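PDB 4XRI: putative uncharacterized protein from Chaetomium thermophilum, which serves as an importin-beta (karyopherin-95) nuclear transport receptor that carries protein cargo into the nucleus and probably binds a small GTPase. Local coordinates for residues Ile245-Phe250 against Ser282-Val287; Asp286-Ala291 against Tyr352-Ala357; Ala744-Gly749 against Ile761-Gly766; Ile714-Gly719 against Ile767-Gly772. The protein carries 2 engineered substitutions. All blocks are in the same frame, centred on the assembly; numbering follows the deposited sequence.

Contact 1. Residues Ile245-Phe250 against Ser282-Val287; sequences IQQGAF and SDDEDV
Apolar contact gathers round V287, a compact branched residue in the first turn of helix 285-310. Its CG2 approaches the F250 ring obliquely, 4.3 Å from CE2, while its CG1 meets Q247 CG at 4.0 Å, the two side chains crossing at about a right angle. Q247 then runs on extended, bringing CD to 3.7 Å from CB of D286. A long residue with a polar tip suits this partly exposed seam: its methylenes pack, and NE2 bonds to OG of S243. An alanine here, without the amide and methylenes, would probably loosen the seam against V287 and D286 and the link to S243. The setting is the all-helical HEAT-repeat solenoid of importin-beta, where helix 243-260 lies against the start of helix 285-310. Capping bonds shape that start. With CG anti to its backbone N (chi1 -176°), D284 turns OD1 back to accept V287 N at 3.2 Å through the anti lone pair, and D286 N more weakly; OD2 bonds to S243 OG. S282 OG accepts from D284 N, 3.1 Å away, in an ST turn. Water bridges the contact: one molecule donates to Q246 OE1 at 2.5 Å and lies 2.6 Å from S282 OG; Q246 NE2 bonds to T238 O.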
loop_
_atom_site.group_PDB
_atom_site.type_symbol
_atom_site.label_atom_id
_atom_site.label_comp_id
_atom_site.label_asym_id
_atom_site.label_seq_id
_atom_site.Cartn_x
_atom_site.Cartn_y
_atom_site.Cartn_z
ATOM N N ILE A 245 21.341 -5.646 -24.762
ATOM C CA ILE A 245 22.200 -4.571 -24.275
ATOM C C ILE A 245 21.400 -3.285 -24.089
ATOM O O ILE A 245 21.551 -2.588 -23.083
ATOM C CB ILE A 245 23.377 -4.314 -25.232
ATOM C CG1 ILE A 245 24.202 -5.589 -25.414
ATOM C CG2 ILE A 245 24.250 -3.179 -24.718
ATOM C CD1 ILE A 245 25.444 -5.392 -26.255
ATOM N N GLN A 246 20.551 -2.984 -25.069
ATOM C CA GLN A 246 19.636 -1.850 -24.989
ATOM C C GLN A 246 18.786 -1.915 -23.727
ATOM O O GLN A 246 18.677 -0.936 -22.988
ATOM C CB GLN A 246 18.719 -1.800 -26.215
ATOM C CG GLN A 246 19.298 -1.078 -27.416
ATOM C CD GLN A 246 18.219 -0.621 -28.383
ATOM O OE1 GLN A 246 17.470 -1.432 -28.924
ATOM N NE2 GLN A 246 18.129 0.686 -28.592
ATOM N N GLN A 247 18.190 -3.081 -23.496
ATOM C CA GLN A 247 17.337 -3.308 -22.334
ATOM C C GLN A 247 18.071 -3.051 -21.026
ATOM O O GLN A 247 17.554 -2.376 -20.138
ATOM C CB GLN A 247 16.787 -4.736 -22.343
ATOM C CG GLN A 247 15.829 -5.024 -23.479
ATOM C CD GLN A 247 15.355 -6.463 -23.486
ATOM O OE1 GLN A 247 14.957 -7.002 -22.453
ATOM N NE2 GLN A 247 15.407 -7.097 -24.651
ATOM N N GLY A 248 19.277 -3.600 -20.914
ATOM C CA GLY A 248 20.097 -3.401 -19.736
ATOM C C GLY A 248 20.431 -1.935 -19.549
ATOM O O GLY A 248 20.417 -1.418 -18.431
ATOM N N ALA A 249 20.719 -1.260 -20.657
ATOM C CA ALA A 249 21.063 0.159 -20.634
ATOM C C ALA A 249 19.913 1.025 -20.128
ATOM O O ALA A 249 20.107 1.897 -19.277
ATOM C CB ALA A 249 21.485 0.614 -22.013
ATOM N N PHE A 250 18.716 0.779 -20.653
ATOM C CA PHE A 250 17.547 1.574 -20.286
ATOM C C PHE A 250 17.110 1.316 -18.852
ATOM O O PHE A 250 16.643 2.222 -18.163
ATOM C CB PHE A 250 16.387 1.298 -21.238
ATOM C CG PHE A 250 16.414 2.141 -22.475
ATOM C CD1 PHE A 250 16.091 3.484 -22.412
ATOM C CD2 PHE A 250 16.767 1.598 -23.697
ATOM C CE1 PHE A 250 16.115 4.272 -23.543
ATOM C CE2 PHE A 250 16.792 2.380 -24.836
ATOM C CZ PHE A 250 16.466 3.719 -24.758
ATOM N N SER A 282 10.834 1.983 -30.401
ATOM C CA SER A 282 11.550 0.781 -30.816
ATOM C C SER A 282 10.614 -0.342 -31.247
ATOM O O SER A 282 9.490 -0.453 -30.761
ATOM C CB SER A 282 12.452 0.289 -29.687
ATOM O OG SER A 282 13.043 -0.958 -30.012
ATOM N N ASP A 283 11.094 -1.177 -32.163
ATOM C CA ASP A 283 10.330 -2.326 -32.638
ATOM C C ASP A 283 10.331 -3.441 -31.602
ATOM O O ASP A 283 9.485 -4.334 -31.634
ATOM C CB ASP A 283 10.894 -2.833 -33.970
ATOM C CG ASP A 283 10.766 -1.809 -35.080
ATOM O OD1 ASP A 283 9.793 -1.024 -35.056
ATOM O OD2 ASP A 283 11.635 -1.789 -35.978
ATOM N N ASP A 284 11.294 -3.386 -30.689
ATOM C CA ASP A 284 11.373 -4.341 -29.593
ATOM C C ASP A 284 10.516 -3.852 -28.432
ATOM O O ASP A 284 10.785 -2.799 -27.855
ATOM C CB ASP A 284 12.825 -4.535 -29.151
ATOM C CG ASP A 284 12.973 -5.595 -28.076
ATOM O OD1 ASP A 284 12.620 -5.322 -26.911
ATOM O OD2 ASP A 284 13.457 -6.702 -28.393
ATOM N N GLU A 285 9.484 -4.617 -28.094
ATOM C CA GLU A 285 8.520 -4.188 -27.086
ATOM C C GLU A 285 9.153 -4.008 -25.708
ATOM O O GLU A 285 8.720 -3.158 -24.927
ATOM C CB GLU A 285 7.359 -5.183 -26.996
ATOM C CG GLU A 285 6.291 -4.788 -25.984
ATOM C CD GLU A 285 4.961 -5.470 -26.228
ATOM O OE1 GLU A 285 4.842 -6.200 -27.233
ATOM O OE2 GLU A 285 4.034 -5.270 -25.416
ATOM N N ASP A 286 10.190 -4.785 -25.419
ATOM C CA ASP A 286 10.811 -4.745 -24.098
ATOM C C ASP A 286 11.599 -3.458 -23.842
ATOM O O ASP A 286 11.556 -2.922 -22.736
ATOM C CB ASP A 286 11.719 -5.960 -23.898
ATOM C CG ASP A 286 10.939 -7.253 -23.766
ATOM O OD1 ASP A 286 10.200 -7.397 -22.772
ATOM O OD2 ASP A 286 11.066 -8.127 -24.650
ATOM N N VAL A 287 12.316 -2.954 -24.844
ATOM C CA VAL A 287 13.049 -1.704 -24.653
ATOM C C VAL A 287 12.076 -0.536 -24.751
ATOM O O VAL A 287 12.285 0.512 -24.135
ATOM C CB VAL A 287 14.204 -1.526 -25.672
ATOM C CG1 VAL A 287 14.420 -2.789 -26.471
ATOM C CG2 VAL A 287 13.969 -0.331 -26.590
HETATM O O HOH W 1 15.602 -0.869 -30.442
#

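Contact 2. Residues Asp286-Ala291 against Tyr352-Ala357; sequences DVAKLA and YNISRA
In this HEAT-repeat solenoid, helix 285-310 receives the N-terminal turn of helix 354-369, so a helix flank meets a helix start. D286 and V287 open the first segment on the flank that meets helix 243-260, and the contact with 352-357 begins at A288. Its small methyl group lets the tip of I354 come in: CD1 lies 4.0 Å from A288 CB and 3.8 Å from the carbonyl carbon of A288, lodging against the backbone as much as the side chain. I354 reaches this far because CG1 stands anti to its backbone N (chi1 -171°). K289 follows, and I354 CD1 lies 3.8 Å from K289 N. The K289 chain is fully extended beyond CG, with CE passing 3.8 Å from N353 CA before NZ donates to Y352 O at 2.7 Å, in the carbonyl plane. Lysine suits a partly exposed place where a long apolar stem must end in a donor. An alanine here, lacking NZ and the stem, would probably leave the turn before helix 354-369 less firmly held. L290 turns back to Q247 and F250. N353, over whose CA the lysine stem passes, is the N-cap of helix 354-369: OD1 accepts R356 N at 3.1 Å, nearly along the C=O axis, S355 N weakly, and, from 50° above the carbonyl plane, S355 OG at 2.7 Å.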
loop_
_atom_site.group_PDB
_atom_site.type_symbol
_atom_site.label_atom_id
_atom_site.label_comp_id
_atom_site.label_asym_id
_atom_site.label_seq_id
_atom_site.Cartn_x
_atom_site.Cartn_y
_atom_site.Cartn_z
ATOM N N ASP A 286 10.190 -4.785 -25.419
ATOM C CA ASP A 286 10.811 -4.745 -24.098
ATOM C C ASP A 286 11.599 -3.458 -23.842
ATOM O O ASP A 286 11.556 -2.922 -22.736
ATOM C CB ASP A 286 11.719 -5.960 -23.898
ATOM C CG ASP A 286 10.939 -7.253 -23.766
ATOM O OD1 ASP A 286 10.200 -7.397 -22.772
ATOM O OD2 ASP A 286 11.066 -8.127 -24.650
ATOM N N VAL A 287 12.316 -2.954 -24.844
ATOM C CA VAL A 287 13.049 -1.704 -24.653
ATOM C C VAL A 287 12.076 -0.536 -24.751
ATOM O O VAL A 287 12.285 0.512 -24.135
ATOM C CB VAL A 287 14.204 -1.526 -25.672
ATOM C CG1 VAL A 287 14.420 -2.789 -26.471
ATOM C CG2 VAL A 287 13.969 -0.331 -26.590
ATOM N N ALA A 288 11.006 -0.729 -25.517
ATOM C CA ALA A 288 9.952 0.271 -25.616
ATOM C C ALA A 288 9.302 0.458 -24.251
ATOM O O ALA A 288 9.051 1.585 -23.821
ATOM C CB ALA A 288 8.913 -0.132 -26.654
ATOM N N LYS A 289 9.042 -0.657 -23.574
ATOM C CA LYS A 289 8.496 -0.642 -22.217
ATOM C C LYS A 289 9.390 0.123 -21.253
ATOM O O LYS A 289 8.914 0.911 -20.436
ATOM C CB LYS A 289 8.306 -2.066 -21.692
ATOM C CG LYS A 289 7.103 -2.811 -22.236
ATOM C CD LYS A 289 6.983 -4.158 -21.544
ATOM C CE LYS A 289 5.936 -5.038 -22.187
ATOM N NZ LYS A 289 5.848 -6.349 -21.489
ATOM N N LEU A 290 10.690 -0.136 -21.347
ATOM C CA LEU A 290 11.671 0.466 -20.451
ATOM C C LEU A 290 11.810 1.967 -20.681
ATOM O O LEU A 290 12.019 2.738 -19.740
ATOM C CB LEU A 290 13.024 -0.217 -20.626
ATOM C CG LEU A 290 13.100 -1.624 -20.037
ATOM C CD1 LEU A 290 14.346 -2.351 -20.510
ATOM C CD2 LEU A 290 13.078 -1.544 -18.522
ATOM N N ALA A 291 11.685 2.372 -21.940
ATOM C CA ALA A 291 11.788 3.777 -22.300
ATOM C C ALA A 291 10.544 4.539 -21.850
ATOM O O ALA A 291 10.636 5.690 -21.437
ATOM C CB ALA A 291 12.002 3.928 -23.800
ATOM N N TYR A 352 1.167 -6.636 -18.283
ATOM C CA TYR A 352 1.782 -5.347 -18.553
ATOM C C TYR A 352 2.403 -5.329 -19.943
ATOM O O TYR A 352 3.541 -5.759 -20.130
ATOM C CB TYR A 352 2.832 -5.017 -17.489
ATOM C CG TYR A 352 2.971 -3.537 -17.204
ATOM C CD1 TYR A 352 1.898 -2.800 -16.718
ATOM C CD2 TYR A 352 4.178 -2.879 -17.407
ATOM C CE1 TYR A 352 2.019 -1.449 -16.451
ATOM C CE2 TYR A 352 4.309 -1.527 -17.141
ATOM C CZ TYR A 352 3.226 -0.819 -16.664
ATOM O OH TYR A 352 3.351 0.526 -16.398
ATOM N N ASN A 353 1.637 -4.851 -20.918
ATOM C CA ASN A 353 2.150 -4.659 -22.266
ATOM C C ASN A 353 2.456 -3.183 -22.505
ATOM O O ASN A 353 2.381 -2.373 -21.582
ATOM C CB ASN A 353 1.164 -5.195 -23.313
ATOM C CG ASN A 353 -0.236 -4.629 -23.154
ATOM O OD1 ASN A 353 -0.419 -3.496 -22.708
ATOM N ND2 ASN A 353 -1.236 -5.425 -23.519
ATOM N N ILE A 354 2.796 -2.833 -23.740
ATOM C CA ILE A 354 3.216 -1.470 -24.042
ATOM C C ILE A 354 2.061 -0.467 -23.947
ATOM O O ILE A 354 2.267 0.694 -23.587
ATOM C CB ILE A 354 3.867 -1.382 -25.445
ATOM C CG1 ILE A 354 4.511 -0.010 -25.657
ATOM C CG2 ILE A 354 2.857 -1.694 -26.543
ATOM C CD1 ILE A 354 5.542 0.347 -24.613
ATOM N N SER A 355 0.847 -0.920 -24.243
ATOM C CA SER A 355 -0.305 -0.024 -24.283
ATOM C C SER A 355 -0.750 0.398 -22.886
ATOM O O SER A 355 -1.131 1.549 -22.668
ATOM C CB SER A 355 -1.469 -0.686 -25.026
ATOM O OG SER A 355 -1.854 -1.897 -24.399
ATOM N N ARG A 356 -0.701 -0.531 -21.939
ATOM C CA ARG A 356 -1.080 -0.217 -20.568
ATOM C C ARG A 356 0.028 0.585 -19.901
ATOM O O ARG A 356 -0.235 1.435 -19.053
ATOM C CB ARG A 356 -1.383 -1.491 -19.781
ATOM C CG ARG A 356 -2.367 -2.398 -20.492
ATOM C CD ARG A 356 -3.017 -3.397 -19.558
ATOM N NE ARG A 356 -3.696 -4.447 -20.312
ATOM C CZ ARG A 356 -4.645 -5.235 -19.821
ATOM N NH1 ARG A 356 -5.046 -5.093 -18.566
ATOM N NH2 ARG A 356 -5.199 -6.163 -20.590
ATOM N N ALA A 357 1.266 0.311 -20.296
ATOM C CA ALA A 357 2.406 1.088 -19.830
ATOM C C ALA A 357 2.259 2.544 -20.265
ATOM O O ALA A 357 2.434 3.463 -19.464
ATOM C CB ALA A 357 3.704 0.501 -20.360
#

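Contact 3. Residues Ala744-Gly749 against Ile761-Gly766; sequences ATITAG and ISLREG
The guanidinium of R764 is the flat group at the heart of this contact, and its polar partners gather at its rim. One edge position, in the plane of the group, belongs to a water that accepts from NE at 2.8 Å. Another, tilted 27° out of that plane, is taken by the carbonyl oxygen of A744, which receives a bond from NH1 at 2.9 Å. Seen from the acceptor, this donor lies in the carbonyl plane, although the hydrogen bond is bent, its N-H...O angle being 139°. T747 comes in obliquely, its methyl CG2 3.8 Å from NH1. The water also donates to I746 O at 2.6 Å, so a single arginine holds two carbonyls of the loop, one directly and one through solvent.

R764 can span the gap because CG sits beside its backbone N and the chain then stays extended as far as NE. The residue is buried, and its charge is probably eased by A744 O, the water and S800 OG, which bonds to NH2; L797 and I801 of helix 791-802 and L811 of helix 809-825 touch its side chain. One residue earlier, L763 supplies the apolar half: CG is anti to the backbone N, and CD2 meets I746 CB at 4.0 Å. I746 is a fitting loop residue here, since its branched side chain also packs on K711 and M756. The arrangement is that of an interhelical loop, following helix 730-743, folded back onto the helix it leads into, 754-780, within the alpha-solenoid of importin-beta's C-terminal repeats.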
loop_
_atom_site.group_PDB
_atom_site.type_symbol
_atom_site.label_atom_id
_atom_site.label_comp_id
_atom_site.label_asym_id
_atom_site.label_seq_id
_atom_site.Cartn_x
_atom_site.Cartn_y
_atom_site.Cartn_z
ATOM N N ALA A 744 3.724 5.076 27.429
ATOM C CA ALA A 744 4.278 6.390 27.126
ATOM C C ALA A 744 5.784 6.342 26.874
ATOM O O ALA A 744 6.339 7.239 26.239
ATOM C CB ALA A 744 3.968 7.360 28.253
ATOM N N THR A 745 6.440 5.296 27.367
ATOM C CA THR A 745 7.888 5.175 27.234
ATOM C C THR A 745 8.284 4.473 25.937
ATOM O O THR A 745 9.459 4.458 25.563
ATOM C CB THR A 745 8.505 4.408 28.420
ATOM O OG1 THR A 745 8.109 3.033 28.360
ATOM C CG2 THR A 745 8.052 5.011 29.740
ATOM N N ILE A 746 7.306 3.889 25.254
ATOM C CA ILE A 746 7.575 3.208 23.993
ATOM C C ILE A 746 7.802 4.217 22.871
ATOM O O ILE A 746 6.927 5.024 22.560
ATOM C CB ILE A 746 6.432 2.255 23.604
ATOM C CG1 ILE A 746 6.324 1.120 24.624
ATOM C CG2 ILE A 746 6.663 1.686 22.210
ATOM C CD1 ILE A 746 5.240 0.114 24.312
ATOM N N THR A 747 8.991 4.172 22.275
ATOM C CA THR A 747 9.356 5.092 21.201
ATOM C C THR A 747 10.025 4.357 20.049
ATOM O O THR A 747 10.423 3.201 20.183
ATOM C CB THR A 747 10.305 6.200 21.693
ATOM O OG1 THR A 747 11.434 5.604 22.342
ATOM C CG2 THR A 747 9.591 7.128 22.674
ATOM N N ALA A 748 10.157 5.042 18.918
ATOM C CA ALA A 748 10.735 4.449 17.715
ATOM C C ALA A 748 12.240 4.259 17.864
ATOM O O ALA A 748 12.850 3.478 17.128
ATOM C CB ALA A 748 10.434 5.302 16.500
ATOM N N GLY A 749 12.836 4.975 18.816
ATOM C CA GLY A 749 14.262 4.861 19.067
ATOM C C GLY A 749 15.063 5.940 18.371
ATOM O O GLY A 749 14.482 6.864 17.806
ATOM N N ILE A 761 2.916 7.144 17.286
ATOM C CA ILE A 761 1.969 8.244 17.136
ATOM C C ILE A 761 0.554 7.742 17.404
ATOM O O ILE A 761 -0.208 8.357 18.149
ATOM C CB ILE A 761 2.026 8.871 15.732
ATOM C CG1 ILE A 761 3.341 9.623 15.529
ATOM C CG2 ILE A 761 0.850 9.816 15.522
ATOM C CD1 ILE A 761 3.458 10.264 14.165
ATOM N N SER A 762 0.220 6.608 16.800
ATOM C CA SER A 762 -1.081 5.989 17.007
ATOM C C SER A 762 -1.274 5.578 18.462
ATOM O O SER A 762 -2.353 5.760 19.028
ATOM C CB SER A 762 -1.244 4.773 16.096
ATOM O OG SER A 762 -2.456 4.095 16.373
ATOM N N LEU A 763 -0.228 5.011 19.053
ATOM C CA LEU A 763 -0.272 4.560 20.438
ATOM C C LEU A 763 -0.567 5.717 21.384
ATOM O O LEU A 763 -1.406 5.608 22.281
ATOM C CB LEU A 763 1.051 3.894 20.824
ATOM C CG LEU A 763 1.178 3.390 22.262
ATOM C CD1 LEU A 763 0.188 2.272 22.520
ATOM C CD2 LEU A 763 2.599 2.922 22.532
ATOM N N ARG A 764 0.124 6.830 21.170
ATOM C CA ARG A 764 -0.004 7.991 22.043
ATOM C C ARG A 764 -1.336 8.703 21.841
ATOM O O ARG A 764 -1.825 9.381 22.743
ATOM C CB ARG A 764 1.164 8.948 21.818
ATOM C CG ARG A 764 2.486 8.372 22.313
ATOM C CD ARG A 764 3.633 9.358 22.207
ATOM N NE ARG A 764 4.763 8.925 23.027
ATOM C CZ ARG A 764 5.801 9.692 23.344
ATOM N NH1 ARG A 764 6.775 9.212 24.105
ATOM N NH2 ARG A 764 5.862 10.941 22.902
ATOM N N GLU A 765 -1.921 8.541 20.658
ATOM C CA GLU A 765 -3.306 8.943 20.444
ATOM C C GLU A 765 -4.191 8.160 21.403
ATOM O O GLU A 765 -5.063 8.722 22.067
ATOM C CB GLU A 765 -3.744 8.697 18.997
ATOM C CG GLU A 765 -3.186 9.676 17.986
ATOM C CD GLU A 765 -3.668 9.379 16.578
ATOM O OE1 GLU A 765 -4.715 8.712 16.435
ATOM O OE2 GLU A 765 -2.995 9.803 15.614
ATOM N N GLY A 766 -3.943 6.855 21.466
ATOM C CA GLY A 766 -4.665 5.964 22.353
ATOM C C GLY A 766 -4.492 6.336 23.811
ATOM O O GLY A 766 -5.474 6.422 24.547
HETATM O O HOH W 2 4.789 6.199 23.411
#

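Contact 4. Residues Ile714-Gly719 against Ile767-Gly772; sequences ILQCFG and IMDAWG
G719 and A770 bring the two backbones together, their CA atoms 3.7 Å apart. No larger residue than glycine would fit at 719 in this arrangement, since a beta carbon there would fall 2.5 Å from D769 O. Alanine is nearly as well chosen at 770: its CB sits 3.3 Å from L715 O and packs more loosely on CB of F718. One turn back towards the N-termini, the side chains of L715 and I767 lie alongside each other, the leucine's CD1 tip 3.5 Å from CG1, part-way along the isoleucine. Small residues thus allow segments 714-719 and 767-772, on neighbouring helices of the alpha-solenoid, to run almost parallel (14°) with axes 6.8 Å apart; helix 730-743 intervenes between them in the chain. At the more exposed margin, Q716 and D769 point the same way with amide and carboxylate planes 87° apart. A water joins them, donating to Q716 OE1 at 2.6 Å and to D769 OD2 at 2.8 Å, which suits two polar residues without a direct bond. Further out, L740 and A743 of helix 730-743 pack against A770 and I767 respectively. F718 lays one ring face over I714 O and reaches M694 and L698 of helix 690-701, with V736 also touching it.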
loop_
_atom_site.group_PDB
_atom_site.type_symbol
_atom_site.label_atom_id
_atom_site.label_comp_id
_atom_site.label_asym_id
_atom_site.label_seq_id
_atom_site.Cartn_x
_atom_site.Cartn_y
_atom_site.Cartn_z
ATOM N N ILE A 714 -6.841 -0.460 22.053
ATOM C CA ILE A 714 -7.222 -0.927 23.385
ATOM C C ILE A 714 -7.192 0.218 24.399
ATOM O O ILE A 714 -8.058 0.319 25.273
ATOM C CB ILE A 714 -6.298 -2.069 23.858
ATOM C CG1 ILE A 714 -6.622 -3.357 23.101
ATOM C CG2 ILE A 714 -6.431 -2.302 25.355
ATOM C CD1 ILE A 714 -5.676 -4.497 23.410
ATOM N N LEU A 715 -6.198 1.092 24.263
ATOM C CA LEU A 715 -6.077 2.246 25.148
ATOM C C LEU A 715 -7.191 3.248 24.885
ATOM O O LEU A 715 -7.777 3.795 25.818
ATOM C CB LEU A 715 -4.715 2.916 24.980
ATOM C CG LEU A 715 -3.512 2.007 25.239
ATOM C CD1 LEU A 715 -2.226 2.806 25.197
ATOM C CD2 LEU A 715 -3.658 1.268 26.567
ATOM N N GLN A 716 -7.480 3.480 23.606
ATOM C CA GLN A 716 -8.609 4.318 23.214
ATOM C C GLN A 716 -9.886 3.753 23.817
ATOM O O GLN A 716 -10.756 4.490 24.284
ATOM C CB GLN A 716 -8.732 4.402 21.687
ATOM C CG GLN A 716 -9.983 5.118 21.213
ATOM C CD GLN A 716 -10.198 4.999 19.710
ATOM O OE1 GLN A 716 -9.246 4.928 18.929
ATOM N NE2 GLN A 716 -11.460 4.972 19.303
ATOM N N CYS A 717 -9.975 2.428 23.814
ATOM C CA CYS A 717 -11.113 1.722 24.375
ATOM C C CYS A 717 -11.243 1.958 25.880
ATOM O O CYS A 717 -12.351 2.137 26.394
ATOM C CB CYS A 717 -10.985 0.231 24.080
ATOM S SG CYS A 717 -12.510 -0.677 24.205
ATOM N N PHE A 718 -10.107 1.958 26.577
ATOM C CA PHE A 718 -10.070 2.278 28.005
ATOM C C PHE A 718 -10.733 3.623 28.272
ATOM O O PHE A 718 -11.462 3.787 29.245
ATOM C CB PHE A 718 -8.630 2.301 28.532
ATOM C CG PHE A 718 -8.017 0.940 28.702
ATOM C CD1 PHE A 718 -8.810 -0.193 28.798
ATOM C CD2 PHE A 718 -6.642 0.796 28.779
ATOM C CE1 PHE A 718 -8.238 -1.442 28.959
ATOM C CE2 PHE A 718 -6.066 -0.449 28.940
ATOM C CZ PHE A 718 -6.866 -1.570 29.028
ATOM N N GLY A 719 -10.470 4.580 27.391
ATOM C CA GLY A 719 -11.034 5.910 27.506
ATOM C C GLY A 719 -12.543 5.903 27.388
ATOM O O GLY A 719 -13.233 6.567 28.156
ATOM N N ILE A 767 -3.248 6.564 24.225
ATOM C CA ILE A 767 -2.956 6.947 25.604
ATOM C C ILE A 767 -3.699 8.218 25.999
ATOM O O ILE A 767 -4.323 8.286 27.058
ATOM C CB ILE A 767 -1.452 7.186 25.837
ATOM C CG1 ILE A 767 -0.629 5.965 25.428
ATOM C CG2 ILE A 767 -1.204 7.525 27.295
ATOM C CD1 ILE A 767 0.868 6.184 25.528
ATOM N N MET A 768 -3.631 9.220 25.131
ATOM C CA MET A 768 -4.257 10.510 25.397
ATOM C C MET A 768 -5.774 10.386 25.485
ATOM O O MET A 768 -6.407 11.013 26.331
ATOM C CB MET A 768 -3.871 11.518 24.317
ATOM C CG MET A 768 -3.862 12.957 24.790
ATOM S SD MET A 768 -2.828 13.204 26.241
ATOM C CE MET A 768 -1.278 12.519 25.684
ATOM N N ASP A 769 -6.350 9.566 24.610
ATOM C CA ASP A 769 -7.778 9.276 24.666
ATOM C C ASP A 769 -8.126 8.618 25.996
ATOM O O ASP A 769 -9.136 8.950 26.617
ATOM C CB ASP A 769 -8.203 8.374 23.504
ATOM C CG ASP A 769 -8.117 9.072 22.160
ATOM O OD1 ASP A 769 -8.049 10.318 22.133
ATOM O OD2 ASP A 769 -8.129 8.370 21.129
ATOM N N ALA A 770 -7.279 7.685 26.421
ATOM C CA ALA A 770 -7.470 6.975 27.680
ATOM C C ALA A 770 -7.487 7.947 28.851
ATOM O O ALA A 770 -8.433 7.958 29.638
ATOM C CB ALA A 770 -6.382 5.926 27.872
ATOM N N TRP A 771 -6.446 8.771 28.953
ATOM C CA TRP A 771 -6.361 9.756 30.030
ATOM C C TRP A 771 -7.554 10.707 30.006
ATOM O O TRP A 771 -8.115 11.039 31.049
ATOM C CB TRP A 771 -5.057 10.556 29.945
ATOM C CG TRP A 771 -3.850 9.843 30.503
ATOM C CD1 TRP A 771 -2.654 9.639 29.872
ATOM C CD2 TRP A 771 -3.725 9.243 31.801
ATOM N NE1 TRP A 771 -1.794 8.955 30.697
ATOM C CE2 TRP A 771 -2.427 8.697 31.885
ATOM C CE3 TRP A 771 -4.585 9.110 32.898
ATOM C CZ2 TRP A 771 -1.967 8.035 33.020
ATOM C CZ3 TRP A 771 -4.126 8.453 34.024
ATOM C CH2 TRP A 771 -2.829 7.922 34.076
ATOM N N GLY A 772 -7.949 11.116 28.805
ATOM C CA GLY A 772 -9.085 12.003 28.630
ATOM C C GLY A 772 -10.376 11.449 29.207
ATOM O O GLY A 772 -11.097 12.149 29.913
HETATM O O HOH W 3 -7.202 6.558 19.176
#

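How the contacts relate
The four contacts form two pairs on opposite sides of the chain's centre. Contacts 1 and 2 both use the start of helix 285-310: they share D286 and V287, their centres lie 10 Å apart, and E285 OE2 probably bonds to I354 N across 3.2 Å. Helix 285-310 thus meets helix 243-260 through contact 1 and helix 354-369 through contact 2. Contacts 3 and 4 both use helix 754-780, with centres 13 Å apart; contact 3 is nested within the loop that contact 4 closes, and L763 CD1 meets L715 CD1 at 3.6 Å. Between the pairs the nearest atoms, those of contacts 2 and 3, are about 32 Å apart, so the two pairs do not touch.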